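Local coordinates for amidohydrolase (Brucella melitensis biovar Abortus, PDB 4F0L), which probably acts as a metal-dependent deaminase of the amidohydrolase family, related to formimidoylglutamate deiminases, and binds an iron ion, at residues Asn63-Ala68 and His239-Glu244; Val356-Ala359 and Ser363-Arg366; Val431-Val434 and His439-Arg442; Val400-His405 and Ala418-Val423; Lys247-Cys252 and Gly257-Glu262. One frame throughout, in Å; residues are numbered along the deposited sequence.

Contact 1: residues Asn63-Ala68 and His239-Glu244; sequences NLHSHA and HIHVAE. With FE (Fe (III) ion), chain E.
Leu64 meets His239 through water 1, which donates to Leu64 O at 2.8 Å, accepts from His65 ND1 and also bonds His239 ND1; His239 NE2 is hydrogen-bonded to Ala379 O. Direct touch between Leu64 and His239 is looser, the carbonyl O lying at the edge of the imidazole, 3.7 Å from CE1. At His65, CG stands anti to the backbone N (chi1 -172°), and the ring reaches from the strand end to the iron, which NE2 binds at 2.2 Å. With ND1 giving its proton to water 1, NE2 is left to hold the metal. This is the mononuclear metal centre of an amidohydrolase TIM barrel: His65 and His67 form the HxH pair at and just past the end of strand 56-66, and His241 comes from the end of strand 238-242. His65 NE2 and His241 NE2 lie 3.0 Å apart because both bind the ion, their ring planes turned 81° from each other. His67 NE2 binds the iron at 2.2 Å, its ring meeting that of His241 rim to rim from the opposite direction, while its ND1 is hydrogen-bonded to Phe128 O. His241 NE2 binds the iron at 2.4 Å; Asp329 and waters 2 and 3 complete six ligands.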
# COMPACT_ATOMS: atom_id res chain seq x y z
N ASN B 63 -10.85 -7.48 -12.36
CA ASN B 63 -11.17 -6.83 -11.10
C ASN B 63 -12.53 -7.37 -10.73
O ASN B 63 -13.54 -6.88 -11.18
CB ASN B 63 -11.18 -5.30 -11.29
CG ASN B 63 -11.16 -4.55 -9.97
OD1 ASN B 63 -11.95 -4.82 -9.06
ND2 ASN B 63 -10.23 -3.63 -9.85
N LEU B 64 -12.57 -8.43 -9.94
CA LEU B 64 -13.78 -9.26 -9.93
C LEU B 64 -14.93 -8.75 -9.05
O LEU B 64 -15.94 -9.41 -8.97
CB LEU B 64 -13.43 -10.72 -9.60
CG LEU B 64 -12.64 -11.07 -8.34
CD1 LEU B 64 -13.15 -10.30 -7.14
CD2 LEU B 64 -12.75 -12.58 -8.14
N HIS B 65 -14.81 -7.57 -8.43
CA HIS B 65 -15.86 -7.05 -7.51
C HIS B 65 -15.66 -5.58 -7.33
O HIS B 65 -14.64 -5.13 -6.79
CB HIS B 65 -15.77 -7.73 -6.16
CG HIS B 65 -16.90 -7.42 -5.23
ND1 HIS B 65 -18.13 -7.97 -5.37
CD2 HIS B 65 -16.94 -6.64 -4.08
CE1 HIS B 65 -18.93 -7.50 -4.38
NE2 HIS B 65 -18.20 -6.72 -3.58
N SER B 66 -16.65 -4.83 -7.80
CA SER B 66 -16.67 -3.38 -7.82
C SER B 66 -18.08 -2.87 -7.57
O SER B 66 -19.05 -3.43 -8.06
CB SER B 66 -16.17 -2.89 -9.18
OG SER B 66 -16.51 -1.54 -9.42
N HIS B 67 -18.18 -1.81 -6.77
CA HIS B 67 -19.35 -0.96 -6.72
C HIS B 67 -18.96 0.38 -7.21
O HIS B 67 -18.41 1.20 -6.45
CB HIS B 67 -19.89 -0.85 -5.30
CG HIS B 67 -19.91 -2.15 -4.57
ND1 HIS B 67 -20.62 -3.20 -5.01
CD2 HIS B 67 -19.26 -2.56 -3.43
CE1 HIS B 67 -20.43 -4.24 -4.15
NE2 HIS B 67 -19.60 -3.84 -3.20
N ALA B 68 -19.27 0.65 -8.47
CA ALA B 68 -18.68 1.79 -9.18
C ALA B 68 -18.96 3.12 -8.47
O ALA B 68 -18.07 3.94 -8.36
CB ALA B 68 -19.15 1.86 -10.62
N HIS B 239 -22.54 -14.38 -7.88
CA HIS B 239 -21.71 -13.75 -6.85
C HIS B 239 -22.54 -13.38 -5.66
O HIS B 239 -23.72 -13.01 -5.81
CB HIS B 239 -21.04 -12.51 -7.39
CG HIS B 239 -19.94 -12.78 -8.36
ND1 HIS B 239 -18.79 -12.05 -8.37
CD2 HIS B 239 -19.84 -13.69 -9.40
CE1 HIS B 239 -17.99 -12.51 -9.31
NE2 HIS B 239 -18.62 -13.51 -9.96
N ILE B 240 -21.96 -13.48 -4.47
CA ILE B 240 -22.65 -13.15 -3.22
C ILE B 240 -21.64 -12.72 -2.18
O ILE B 240 -20.60 -13.34 -2.06
CB ILE B 240 -23.46 -14.38 -2.72
CG1 ILE B 240 -24.21 -14.09 -1.42
CG2 ILE B 240 -22.56 -15.60 -2.52
CD1 ILE B 240 -25.39 -14.99 -1.16
N HIS B 241 -21.95 -11.68 -1.39
CA HIS B 241 -21.13 -11.33 -0.22
C HIS B 241 -21.37 -12.38 0.83
O HIS B 241 -22.51 -12.64 1.18
CB HIS B 241 -21.52 -9.99 0.44
CG HIS B 241 -21.21 -8.74 -0.36
ND1 HIS B 241 -22.16 -7.81 -0.66
CD2 HIS B 241 -20.00 -8.23 -0.84
CE1 HIS B 241 -21.58 -6.79 -1.35
NE2 HIS B 241 -20.27 -7.05 -1.46
N VAL B 242 -20.32 -12.96 1.40
CA VAL B 242 -20.53 -13.86 2.52
C VAL B 242 -19.40 -13.82 3.58
O VAL B 242 -18.20 -13.77 3.26
CB VAL B 242 -20.84 -15.30 2.01
CG1 VAL B 242 -19.66 -15.87 1.24
CG2 VAL B 242 -21.19 -16.18 3.17
N ALA B 243 -19.78 -13.82 4.87
CA ALA B 243 -18.83 -13.96 5.96
C ALA B 243 -17.76 -12.84 6.04
O ALA B 243 -16.64 -13.07 6.50
CB ALA B 243 -18.18 -15.33 5.90
N GLU B 244 -18.15 -11.64 5.65
CA GLU B 244 -17.23 -10.49 5.64
C GLU B 244 -16.87 -9.98 7.05
O GLU B 244 -15.68 -9.68 7.32
CB GLU B 244 -17.76 -9.33 4.78
CG GLU B 244 -16.74 -8.18 4.70
CD GLU B 244 -17.22 -6.95 3.91
OE1 GLU B 244 -16.45 -5.97 3.76
OE2 GLU B 244 -18.37 -6.97 3.43
FE FE E . -18.68 -5.37 -1.95
O HOH W 1 -18.42 -9.33 -7.75
O HOH W 2 -17.67 -5.77 -0.06
O HOH W 3 -19.46 -3.89 -0.41

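Contact 2: residues Val356-Ala359 and Ser363-Arg366; sequences VLAA and STGR
Van der Waals contact between Ala358 and Thr364 carries most of this contact, where the loop after helix 336-351 folds back on the first turn of helix 364-379. The methyl of Ala358 rests against the threonine, CB lying 3.5 Å from Thr364 OG1 and 4.0 Å from Ser363 C. Thr364 turns OG1 beside its own backbone N (chi1 -60°), which places the hydroxyl against this methyl and sends CG2 toward the Leu357-Ala358 peptide, 4.4 Å from Leu357 C. The hydroxyl is hydrogen-bonded to Asn355 OD1, just ahead of the loop segment, and weakly to Glu78 O of the second subunit.

Polar links between the segments run through water 4. It accepts from Ala359 N at 2.9 Å and donates to Ser363 O at 2.8 Å, so one molecule ties the loop backbone to the N-cap residue before the helix.

Capping is the third element. Ser363 OG accepts from Arg366 N at 3.0 Å in a nearly straight bond (169°); the same OG is hydrogen-bonded to Asp413 of helix 408-417. The second subunit also packs here, its Arg80 on Ala358 and its Arg79 on Ser363. The side chains meet across the segments by van der Waals contact, and the polar tie runs through backbone atoms and a shared water, while the N-cap serine and Asp413 engage the amides of the helix's first turn.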
# COMPACT_ATOMS: atom_id res chain seq x y z
N VAL B 356 4.40 -16.08 2.58
CA VAL B 356 3.39 -16.99 3.02
C VAL B 356 2.61 -17.58 1.86
O VAL B 356 2.32 -18.78 1.87
CB VAL B 356 2.39 -16.31 3.99
CG1 VAL B 356 1.25 -17.29 4.35
CG2 VAL B 356 3.17 -15.81 5.23
N LEU B 357 2.28 -16.75 0.88
CA LEU B 357 1.43 -17.18 -0.23
C LEU B 357 2.22 -17.58 -1.49
O LEU B 357 1.62 -17.88 -2.52
CB LEU B 357 0.34 -16.14 -0.51
CG LEU B 357 -0.55 -15.82 0.73
CD1 LEU B 357 -1.67 -14.82 0.38
CD2 LEU B 357 -1.09 -17.09 1.41
N ALA B 358 3.54 -17.65 -1.39
CA ALA B 358 4.34 -18.29 -2.44
C ALA B 358 3.92 -19.78 -2.60
O ALA B 358 3.41 -20.39 -1.67
CB ALA B 358 5.83 -18.18 -2.13
N ALA B 359 4.11 -20.33 -3.80
CA ALA B 359 3.78 -21.75 -4.10
C ALA B 359 5.09 -22.50 -4.24
O ALA B 359 5.96 -22.09 -5.01
CB ALA B 359 2.99 -21.87 -5.40
N SER B 363 8.42 -17.50 -6.11
CA SER B 363 8.18 -16.10 -5.87
C SER B 363 6.78 -15.90 -5.32
O SER B 363 5.81 -16.46 -5.84
CB SER B 363 8.37 -15.32 -7.19
OG SER B 363 7.69 -14.07 -7.20
N THR B 364 6.65 -15.05 -4.30
CA THR B 364 5.33 -14.71 -3.75
C THR B 364 4.55 -13.88 -4.78
O THR B 364 3.36 -14.10 -4.99
CB THR B 364 5.48 -13.94 -2.41
OG1 THR B 364 6.17 -14.76 -1.48
CG2 THR B 364 4.13 -13.61 -1.82
N GLY B 365 5.22 -12.95 -5.45
CA GLY B 365 4.53 -12.11 -6.45
C GLY B 365 4.03 -12.93 -7.62
O GLY B 365 2.90 -12.75 -8.10
N ARG B 366 4.85 -13.89 -8.06
CA ARG B 366 4.46 -14.83 -9.11
C ARG B 366 3.20 -15.64 -8.75
O ARG B 366 2.23 -15.68 -9.52
CB ARG B 366 5.63 -15.77 -9.43
CG ARG B 366 5.33 -16.95 -10.36
CD ARG B 366 4.94 -16.56 -11.78
NE ARG B 366 4.69 -17.77 -12.57
CZ ARG B 366 5.65 -18.56 -13.06
NH1 ARG B 366 6.93 -18.27 -12.83
NH2 ARG B 366 5.35 -19.66 -13.75
O HOH W 4 5.54 -19.22 -6.12

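Contact 3: residues Val431-Val434 and His439-Arg442; sequences VKQV and HRLR
Gln433 and Arg440 run side by side and point the same way across an antiparallel beta hairpin, strands 431-435 and 438-439, at the edge of the large mixed sheet. Gln433 and Val434 both face Val426 of strand 422-428 in a classic beta bulge. The glutamine chain bends at chi2 (-69°), bringing its amide alongside the arginine with the amide and guanidinium planes 70° apart. Arg440 NH2 donates to Gln433 OE1 at 2.8 Å; it meets a lone pair in the carbonyl plane, although the oxygen is tilted out of the guanidinium plane and the bond is bent. The same NH2 bonds Thr156 O weakly.

The imidazole of His439 is set differently. One of its faces lies under Gln433 O, displaced toward the rim, while the ring's NE2 is hydrogen-bonded to Ala157 O. Gln433 O thus gathers several partners: the histidine face, His439 CA in a CA-H...O contact of 3.4 Å, and Arg440 N, which donates from 3.1 Å.

Val434 and His439 form a non-hydrogen-bonded pair, CA to CA 4.1 Å, with both side chains on one face of the sheet, against Leu118 of helix 103-119. Val434 CG2 comes 4.2 Å from His439 CD2. A type I turn from His439 to Arg442 leads into the C-terminal helix; within the turn, Leu441 N donates to His439 ND1 at 2.9 Å, near the ring plane.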
# COMPACT_ATOMS: atom_id res chain seq x y z
N VAL B 431 -7.43 -3.82 -28.41
CA VAL B 431 -7.37 -2.34 -28.57
C VAL B 431 -6.53 -1.74 -27.46
O VAL B 431 -6.79 -1.99 -26.29
CB VAL B 431 -8.79 -1.69 -28.53
CG1 VAL B 431 -8.69 -0.15 -28.62
CG2 VAL B 431 -9.67 -2.27 -29.64
N LYS B 432 -5.50 -0.97 -27.82
CA LYS B 432 -4.62 -0.37 -26.80
C LYS B 432 -5.33 0.77 -26.10
O LYS B 432 -5.47 1.83 -26.67
CB LYS B 432 -3.30 0.14 -27.40
CG LYS B 432 -2.30 0.52 -26.31
CD LYS B 432 -1.04 1.16 -26.85
CE LYS B 432 -0.10 0.16 -27.45
NZ LYS B 432 1.17 0.78 -27.88
N GLN B 433 -5.81 0.53 -24.88
CA GLN B 433 -6.56 1.54 -24.18
C GLN B 433 -5.64 2.46 -23.36
O GLN B 433 -5.96 3.63 -23.20
CB GLN B 433 -7.65 0.95 -23.28
CG GLN B 433 -8.75 0.20 -24.03
CD GLN B 433 -9.64 1.15 -24.84
OE1 GLN B 433 -9.51 2.36 -24.72
NE2 GLN B 433 -10.49 0.59 -25.69
N VAL B 434 -4.50 1.95 -22.91
CA VAL B 434 -3.57 2.67 -22.06
C VAL B 434 -2.21 2.66 -22.73
O VAL B 434 -1.75 1.61 -23.19
CB VAL B 434 -3.49 2.03 -20.66
CG1 VAL B 434 -2.44 2.76 -19.79
CG2 VAL B 434 -4.89 2.02 -20.01
N HIS B 439 -4.53 6.35 -20.05
CA HIS B 439 -5.70 6.01 -20.85
C HIS B 439 -5.97 7.09 -21.83
O HIS B 439 -5.93 8.27 -21.49
CB HIS B 439 -6.92 5.82 -19.96
CG HIS B 439 -8.13 5.18 -20.66
ND1 HIS B 439 -8.95 5.89 -21.49
CD2 HIS B 439 -8.64 3.90 -20.61
CE1 HIS B 439 -9.92 5.09 -21.93
NE2 HIS B 439 -9.73 3.86 -21.40
N ARG B 440 -6.30 6.68 -23.04
CA ARG B 440 -6.59 7.60 -24.12
C ARG B 440 -7.68 8.66 -23.80
O ARG B 440 -7.67 9.69 -24.40
CB ARG B 440 -6.93 6.82 -25.40
CG ARG B 440 -8.10 5.87 -25.24
CD ARG B 440 -8.42 5.11 -26.53
NE ARG B 440 -9.70 5.56 -27.09
CZ ARG B 440 -10.90 5.30 -26.55
NH1 ARG B 440 -11.96 5.78 -27.15
NH2 ARG B 440 -11.08 4.56 -25.42
N LEU B 441 -8.59 8.40 -22.87
CA LEU B 441 -9.65 9.36 -22.47
C LEU B 441 -9.56 9.87 -20.99
O LEU B 441 -10.55 10.37 -20.41
CB LEU B 441 -11.01 8.65 -22.66
CG LEU B 441 -11.53 8.26 -24.05
CD1 LEU B 441 -12.98 7.73 -23.99
CD2 LEU B 441 -11.43 9.42 -25.02
N ARG B 442 -8.38 9.76 -20.36
CA ARG B 442 -8.27 10.12 -18.93
C ARG B 442 -8.77 11.53 -18.64
O ARG B 442 -9.60 11.73 -17.76
CB ARG B 442 -6.83 9.96 -18.41
CG ARG B 442 -6.65 10.29 -16.93
CD ARG B 442 -5.24 10.74 -16.56
NE ARG B 442 -4.29 9.62 -16.62
CZ ARG B 442 -2.98 9.72 -16.39
NH1 ARG B 442 -2.42 10.88 -16.12
NH2 ARG B 442 -2.23 8.63 -16.42

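Contact 4: residues Val400-His405 and Ala418-Val423; sequences VERLPH and AGRAHV
Arg402 and Arg420 are the nearest backbone neighbours, their CA atoms 6.0 Å apart. A type I turn from Val400 to Leu403, closed by Leu403 N to Val400 O, brings the first segment beside the chain as it leaves helix 408-417 through Gly419, which has positive phi. The backbones are joined by water 5, which accepts from Arg402 N at 2.8 Å and donates to Arg420 O at 2.7 Å.

Leu403 packs against this same carbonyl. Its CD1 lies 3.6 Å from Arg420 O and 4.0 Å from Ala421 CB, and the leucine crosses the Arg420 side chain at about a right angle. The segments lie before and after helix 408-417, which connects strands 395-399 and 422-428, antiparallel neighbours in the large sheet; the turn leading to the helix packs against the chain leaving it.

The two arginines lie partly over each other, guanidinium planes 32° apart. Arg420 bends at chi2 (-72°), and its CD sits above one face of the Arg402 guanidinium, 3.5 Å from NH1. Like charges are therefore close, Arg402 NH1 standing 3.6 Å from Arg420 NE. Water 7 accepts from Arg420 NE and, weakly, from Arg402 NH1; water 6 joins Arg402 O to Arg420 NH1, and water 8 joins Arg402 NH1 to Gly419 O. The second subunit supplies further partners: its Glu446 in a salt bridge to Arg402 NH2, and its Tyr71, whose OH bonds Arg402 NH2, whose O accepts from Arg420 NH2 and whose ring makes a cation-pi contact with Arg420.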
# COMPACT_ATOMS: atom_id res chain seq x y z
N VAL B 400 9.78 -1.50 -17.14
CA VAL B 400 10.89 -2.11 -16.41
C VAL B 400 12.18 -1.29 -16.54
O VAL B 400 13.29 -1.81 -16.43
CB VAL B 400 11.14 -3.57 -16.87
CG1 VAL B 400 9.98 -4.45 -16.43
CG2 VAL B 400 11.43 -3.63 -18.37
N GLU B 401 12.00 0.01 -16.72
CA GLU B 401 13.11 0.95 -16.81
C GLU B 401 14.03 0.84 -15.58
O GLU B 401 15.25 0.88 -15.71
CB GLU B 401 12.52 2.35 -16.98
CG GLU B 401 13.48 3.47 -17.31
CD GLU B 401 12.73 4.72 -17.78
OE1 GLU B 401 12.58 5.64 -16.95
OE2 GLU B 401 12.25 4.74 -18.94
N ARG B 402 13.44 0.64 -14.40
CA ARG B 402 14.24 0.45 -13.18
C ARG B 402 14.62 -1.01 -12.88
O ARG B 402 15.25 -1.28 -11.83
CB ARG B 402 13.52 1.03 -11.96
CG ARG B 402 13.12 2.52 -12.08
CD ARG B 402 12.95 3.14 -10.70
NE ARG B 402 14.19 3.12 -9.93
CZ ARG B 402 14.29 3.25 -8.61
NH1 ARG B 402 13.20 3.39 -7.83
NH2 ARG B 402 15.50 3.22 -8.04
N LEU B 403 14.23 -1.95 -13.75
CA LEU B 403 14.56 -3.36 -13.58
C LEU B 403 15.12 -3.92 -14.89
O LEU B 403 14.56 -4.90 -15.40
CB LEU B 403 13.30 -4.14 -13.18
CG LEU B 403 12.66 -3.84 -11.83
CD1 LEU B 403 11.24 -4.33 -11.74
CD2 LEU B 403 13.48 -4.49 -10.74
N PRO B 404 16.20 -3.30 -15.43
CA PRO B 404 16.65 -3.52 -16.80
C PRO B 404 17.12 -4.94 -17.11
O PRO B 404 16.89 -5.41 -18.21
CB PRO B 404 17.82 -2.54 -16.97
CG PRO B 404 18.23 -2.18 -15.58
CD PRO B 404 16.95 -2.18 -14.82
N HIS B 405 17.70 -5.62 -16.13
CA HIS B 405 18.17 -6.98 -16.38
C HIS B 405 17.29 -8.02 -15.74
O HIS B 405 17.50 -9.21 -15.94
CB HIS B 405 19.65 -7.15 -15.97
CG HIS B 405 20.61 -6.38 -16.85
ND1 HIS B 405 21.12 -6.88 -18.00
CD2 HIS B 405 21.15 -5.10 -16.71
CE1 HIS B 405 21.95 -5.97 -18.56
NE2 HIS B 405 21.96 -4.88 -17.77
N ALA B 418 8.06 -3.63 -4.23
CA ALA B 418 9.10 -2.61 -4.11
C ALA B 418 8.79 -1.36 -4.90
O ALA B 418 9.57 -0.44 -4.84
CB ALA B 418 10.45 -3.17 -4.52
N GLY B 419 7.69 -1.33 -5.65
CA GLY B 419 7.33 -0.13 -6.43
C GLY B 419 8.32 0.16 -7.56
O GLY B 419 8.45 1.30 -8.01
N ARG B 420 9.02 -0.88 -8.03
CA ARG B 420 10.11 -0.71 -9.00
C ARG B 420 9.68 -0.92 -10.48
O ARG B 420 10.52 -0.83 -11.38
CB ARG B 420 11.25 -1.68 -8.64
CG ARG B 420 12.04 -1.30 -7.38
CD ARG B 420 12.95 -0.10 -7.50
NE ARG B 420 13.53 0.21 -6.19
CZ ARG B 420 14.65 -0.31 -5.69
NH1 ARG B 420 15.41 -1.10 -6.43
NH2 ARG B 420 15.05 0.02 -4.47
N ALA B 421 8.42 -1.24 -10.73
CA ALA B 421 7.83 -1.24 -12.07
C ALA B 421 6.44 -0.69 -11.95
O ALA B 421 5.90 -0.66 -10.84
CB ALA B 421 7.77 -2.64 -12.66
N HIS B 422 5.87 -0.33 -13.11
CA HIS B 422 4.54 0.19 -13.25
C HIS B 422 3.91 -0.27 -14.57
O HIS B 422 4.60 -0.67 -15.50
CB HIS B 422 4.56 1.72 -13.20
CG HIS B 422 5.26 2.27 -11.97
ND1 HIS B 422 6.58 2.56 -11.95
CD2 HIS B 422 4.77 2.53 -10.69
CE1 HIS B 422 6.92 2.99 -10.71
NE2 HIS B 422 5.80 2.96 -9.94
N VAL B 423 2.59 -0.21 -14.65
CA VAL B 423 1.85 -0.50 -15.91
C VAL B 423 2.22 0.49 -17.03
O VAL B 423 2.26 1.71 -16.81
CB VAL B 423 0.33 -0.49 -15.64
CG1 VAL B 423 -0.48 -0.51 -16.94
CG2 VAL B 423 -0.04 -1.64 -14.73
O HOH W 5 10.69 0.17 -13.84
O HOH W 6 15.46 -1.74 -9.17
O HOH W 7 11.84 2.35 -4.94
O HOH W 8 10.67 3.64 -8.34

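Contact 5: residues Lys247-Cys252 and Gly257-Glu262; sequences KEVEDC and GKRPVE
Pro260 packs against three side chains of helix 246-256, where the chain turns back into helix 260-267. Cys252 CB touches Pro260 CG at 3.7 Å, and Val249 CG2 meets Pro260 CD at 3.9 Å. Glu248 slides past the proline in the opposite direction: with CG anti to the backbone N (chi1 174°) and the chain extended beyond it, OE2 arrives 3.4 Å from Pro260 CB. That oxygen is also hydrogen-bonded to Ala243 N, just past strand 238-242, which carries the iron ligand His241.

The two branches of Val249 have separate tasks. CG1 lies over one face of the Arg259 guanidinium, displaced toward its rim and 3.6 Å from NH1, whereas CG2 takes the proline. Arg259 bends at chi3 (62°) to present that face, and its NE is in a salt bridge to Glu286. At the N-cap, Arg259 N donates to Glu262 OE1 at 3.1 Å, a side-chain bond back from the first turn of helix 260-267.

Cys252 SG points toward the loop backbone, 3.2 Å from Lys258 O. The corner between the two helices is thus held mainly by van der Waals packing round a proline, and the polar ends of Glu248 and Arg259 are engaged by partners beyond it, linking the corner to the chain just past the metal-bearing strand and to Glu286.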
# COMPACT_ATOMS: atom_id res chain seq x y z
N LYS B 247 -19.89 -10.03 12.97
CA LYS B 247 -21.29 -9.88 13.38
C LYS B 247 -22.18 -10.71 12.49
O LYS B 247 -23.15 -11.29 12.99
CB LYS B 247 -21.74 -8.40 13.40
N GLU B 248 -21.86 -10.82 11.20
CA GLU B 248 -22.70 -11.65 10.29
C GLU B 248 -22.65 -13.13 10.66
O GLU B 248 -23.66 -13.80 10.63
CB GLU B 248 -22.30 -11.48 8.78
CG GLU B 248 -23.06 -12.44 7.86
CD GLU B 248 -22.61 -12.41 6.40
OE1 GLU B 248 -22.59 -11.33 5.81
OE2 GLU B 248 -22.32 -13.48 5.84
N VAL B 249 -21.47 -13.61 11.01
CA VAL B 249 -21.28 -15.01 11.42
C VAL B 249 -22.11 -15.31 12.68
O VAL B 249 -22.84 -16.31 12.70
CB VAL B 249 -19.80 -15.32 11.67
CG1 VAL B 249 -19.59 -16.68 12.34
CG2 VAL B 249 -19.00 -15.21 10.37
N GLU B 250 -22.03 -14.42 13.67
CA GLU B 250 -22.78 -14.55 14.90
C GLU B 250 -24.31 -14.55 14.61
O GLU B 250 -25.04 -15.41 15.09
CB GLU B 250 -22.45 -13.39 15.90
CG GLU B 250 -21.01 -13.14 16.35
CD GLU B 250 -20.35 -14.31 17.07
OE1 GLU B 250 -20.41 -15.46 16.56
OE2 GLU B 250 -19.74 -14.06 18.14
N ASP B 251 -24.77 -13.58 13.81
CA ASP B 251 -26.19 -13.48 13.49
C ASP B 251 -26.65 -14.71 12.70
O ASP B 251 -27.77 -15.19 12.91
CB ASP B 251 -26.49 -12.20 12.70
CG ASP B 251 -26.32 -10.94 13.53
OD1 ASP B 251 -26.30 -11.04 14.77
OD2 ASP B 251 -26.18 -9.85 12.95
N CYS B 252 -25.80 -15.19 11.79
CA CYS B 252 -26.16 -16.35 10.96
C CYS B 252 -26.32 -17.57 11.84
O CYS B 252 -27.29 -18.32 11.70
CB CYS B 252 -25.14 -16.64 9.86
SG CYS B 252 -25.75 -17.91 8.72
N GLY B 257 -28.19 -21.84 13.21
CA GLY B 257 -27.29 -22.79 13.85
C GLY B 257 -26.03 -23.04 13.03
O GLY B 257 -25.20 -23.85 13.39
N LYS B 258 -25.89 -22.33 11.91
CA LYS B 258 -24.78 -22.54 10.97
C LYS B 258 -24.09 -21.21 10.64
O LYS B 258 -24.69 -20.14 10.70
CB LYS B 258 -25.28 -23.16 9.66
CG LYS B 258 -25.72 -24.61 9.75
CD LYS B 258 -26.39 -25.05 8.45
CE LYS B 258 -27.09 -26.40 8.56
NZ LYS B 258 -26.47 -27.47 7.73
N ARG B 259 -22.82 -21.31 10.28
CA ARG B 259 -22.06 -20.16 9.81
C ARG B 259 -22.45 -19.87 8.36
O ARG B 259 -23.10 -20.69 7.71
CB ARG B 259 -20.56 -20.43 9.93
CG ARG B 259 -20.05 -20.78 11.33
CD ARG B 259 -18.61 -21.33 11.25
NE ARG B 259 -17.70 -20.31 10.69
CZ ARG B 259 -17.10 -19.38 11.41
NH1 ARG B 259 -17.23 -19.34 12.74
NH2 ARG B 259 -16.36 -18.47 10.81
N PRO B 260 -22.10 -18.69 7.84
CA PRO B 260 -22.59 -18.33 6.50
C PRO B 260 -22.11 -19.25 5.37
O PRO B 260 -22.93 -19.74 4.60
CB PRO B 260 -22.11 -16.87 6.32
CG PRO B 260 -22.07 -16.37 7.74
CD PRO B 260 -21.56 -17.53 8.56
N VAL B 261 -20.80 -19.49 5.24
CA VAL B 261 -20.34 -20.25 4.07
C VAL B 261 -20.90 -21.68 4.20
O VAL B 261 -21.43 -22.23 3.27
CB VAL B 261 -18.79 -20.26 3.93
CG1 VAL B 261 -18.37 -21.26 2.86
CG2 VAL B 261 -18.27 -18.84 3.65
N GLU B 262 -20.82 -22.23 5.40
CA GLU B 262 -21.38 -23.54 5.68
C GLU B 262 -22.86 -23.61 5.26
O GLU B 262 -23.30 -24.55 4.60
CB GLU B 262 -21.22 -23.80 7.19
CG GLU B 262 -21.80 -25.09 7.69
CD GLU B 262 -21.86 -25.18 9.19
OE1 GLU B 262 -21.72 -24.17 9.92
OE2 GLU B 262 -22.07 -26.32 9.64

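How the contacts relate
Along the chain, contact 1 closes first, then contacts 5, 2, 4 and 3 follow. Contact 1 lies near the centre of the chain and joins strand 56-66 of the large mixed sheet to strand 238-242 of the parallel one. Contact 5 comes next after that second strand and touches contact 1, with centres 18 Å apart; Val242 packs on Pro260. Contacts 3 and 4 reach the same large sheet through neighbouring strands 431-435 and 422-428, with nearest atoms about 5 Å apart. Contacts 4 and 5 lie 44 Å apart between centres, on opposite sides of the chain's centre. Contacts 2 and 4, which meet the second subunit, have centres 24 and 31 Å from that of contact 1, whose two segments it does not touch.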